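Local atomic coordinates of angiotensin-converting enzyme (PDB entry 6S1Y), a protein that is a zinc metallopeptidase of the angiotensin-converting enzyme family from the mosquito Anopheles gambiae, probably trimming small peptides from their C-terminal end. Residues A[278-283]-A[345-350]. Residues are numbered along the deposited sequence; the frame is centred on the assembly and turned at random.
Sequences EMIRQG and TRVNMR
M279 reaches from the last turn of its helix to the backbone that leads into the helix beginning at M349. Its chain runs extended through chi2 (171°), then bends at chi3 (82°), which lays the terminal methyl against the N348 carbonyl. CE sits 3.5 Å from N348 O. SD lies against the N348–M349 peptide link, 3.5 Å from N348 C, just where the helix starts. That M349 N-H is itself bonded to T276 OG1, from the first turn of the M279 helix. V347 fills in beside the methionine: its CG1, anti to the backbone N (chi1 176°), is 4.2 Å from M279 CB and 4.1 Å from I280 CG1. I280 is the more exposed partner, and its CG1 also rests 4.0 Å from V347 O. The CB of N348 is directed away from 278-283, and its OD1 accepts a hydrogen bond from E351 N, which makes N348 the N-cap of the new helix. In 278-283, a Schellman motif with G283 at positive phi ends helix 276-281. The contact thus packs the end of that short helix against the start of helix 349-368, which carries the zinc ligands H357 and H361; M289 of helix 286-299 and F352 also touch M279.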
# COMPACT_ATOMS: atom_id res chain seq x y z
N GLU A 278 -22.06 7.47 11.91
CA GLU A 278 -22.33 6.69 13.12
C GLU A 278 -21.10 6.59 14.00
O GLU A 278 -21.22 6.57 15.23
CB GLU A 278 -22.82 5.30 12.75
CG GLU A 278 -24.26 5.27 12.33
CD GLU A 278 -25.19 5.60 13.48
OE1 GLU A 278 -24.88 5.18 14.62
OE2 GLU A 278 -26.21 6.29 13.25
N MET A 279 -19.91 6.49 13.39
CA MET A 279 -18.68 6.50 14.19
C MET A 279 -18.59 7.79 15.00
O MET A 279 -18.33 7.76 16.21
CB MET A 279 -17.45 6.36 13.30
CG MET A 279 -17.22 5.01 12.67
SD MET A 279 -15.85 5.17 11.44
CE MET A 279 -14.39 5.03 12.48
N ILE A 280 -18.78 8.92 14.34
CA ILE A 280 -18.74 10.21 15.02
C ILE A 280 -19.81 10.26 16.10
O ILE A 280 -19.54 10.63 17.25
CB ILE A 280 -18.90 11.35 14.01
CG1 ILE A 280 -17.63 11.46 13.16
CG2 ILE A 280 -19.23 12.66 14.70
CD1 ILE A 280 -17.81 12.30 11.91
N ARG A 281 -21.04 9.91 15.73
CA ARG A 281 -22.18 10.02 16.63
C ARG A 281 -22.04 9.11 17.85
O ARG A 281 -22.56 9.44 18.92
CB ARG A 281 -23.45 9.67 15.84
CG ARG A 281 -24.74 9.93 16.55
CD ARG A 281 -25.92 9.31 15.79
NE ARG A 281 -25.92 7.85 15.89
CZ ARG A 281 -26.29 7.17 16.98
NH1 ARG A 281 -26.70 7.82 18.07
NH2 ARG A 281 -26.25 5.85 16.98
N GLN A 282 -21.35 7.98 17.71
CA GLN A 282 -21.08 7.10 18.83
C GLN A 282 -19.80 7.49 19.59
O GLN A 282 -19.29 6.68 20.38
CB GLN A 282 -21.02 5.64 18.35
CG GLN A 282 -22.41 5.01 18.15
CD GLN A 282 -22.39 3.66 17.47
OE1 GLN A 282 -21.60 2.76 17.82
NE2 GLN A 282 -23.26 3.49 16.46
N GLY A 283 -19.30 8.70 19.38
CA GLY A 283 -18.11 9.16 20.09
C GLY A 283 -16.87 8.32 19.89
O GLY A 283 -16.07 8.14 20.82
N THR A 345 -4.31 9.46 12.69
CA THR A 345 -5.67 8.95 12.61
C THR A 345 -6.73 10.02 12.72
O THR A 345 -6.67 10.91 13.57
CB THR A 345 -5.88 7.92 13.72
OG1 THR A 345 -4.75 7.03 13.78
CG2 THR A 345 -7.14 7.09 13.46
N ARG A 346 -7.75 9.90 11.88
CA ARG A 346 -8.97 10.69 11.94
C ARG A 346 -10.16 9.75 12.04
O ARG A 346 -10.07 8.57 11.74
CB ARG A 346 -9.09 11.60 10.72
CG ARG A 346 -7.89 12.55 10.58
CD ARG A 346 -8.05 13.74 11.50
NE ARG A 346 -9.03 14.67 10.94
CZ ARG A 346 -9.43 15.80 11.53
NH1 ARG A 346 -8.94 16.14 12.71
NH2 ARG A 346 -10.33 16.57 10.93
N VAL A 347 -11.29 10.28 12.51
CA VAL A 347 -12.45 9.44 12.83
C VAL A 347 -13.34 9.43 11.58
O VAL A 347 -14.22 10.28 11.41
CB VAL A 347 -13.20 9.95 14.06
CG1 VAL A 347 -14.45 9.11 14.30
CG2 VAL A 347 -12.32 9.88 15.32
N ASN A 348 -13.09 8.45 10.70
CA ASN A 348 -13.97 8.18 9.57
C ASN A 348 -13.72 6.75 9.12
O ASN A 348 -12.79 6.08 9.57
CB ASN A 348 -13.75 9.18 8.42
CG ASN A 348 -12.33 9.17 7.89
OD1 ASN A 348 -11.87 8.17 7.35
ND2 ASN A 348 -11.63 10.28 8.05
N MET A 349 -14.57 6.29 8.19
CA MET A 349 -14.53 4.89 7.78
C MET A 349 -13.25 4.57 7.01
O MET A 349 -12.62 3.53 7.25
CB MET A 349 -15.75 4.56 6.92
CG MET A 349 -15.84 3.10 6.53
SD MET A 349 -17.39 2.65 5.69
CE MET A 349 -17.17 3.44 4.10
N ARG A 350 -12.86 5.44 6.07
CA ARG A 350 -11.60 5.25 5.35
C ARG A 350 -10.46 4.96 6.32
O ARG A 350 -9.76 3.95 6.20
CB ARG A 350 -11.33 6.50 4.51
CG ARG A 350 -10.16 6.43 3.54
CD ARG A 350 -10.10 7.71 2.70
NE ARG A 350 -9.77 8.89 3.51
CZ ARG A 350 -10.65 9.77 3.99
NH1 ARG A 350 -10.21 10.80 4.72
NH2 ARG A 350 -11.96 9.64 3.75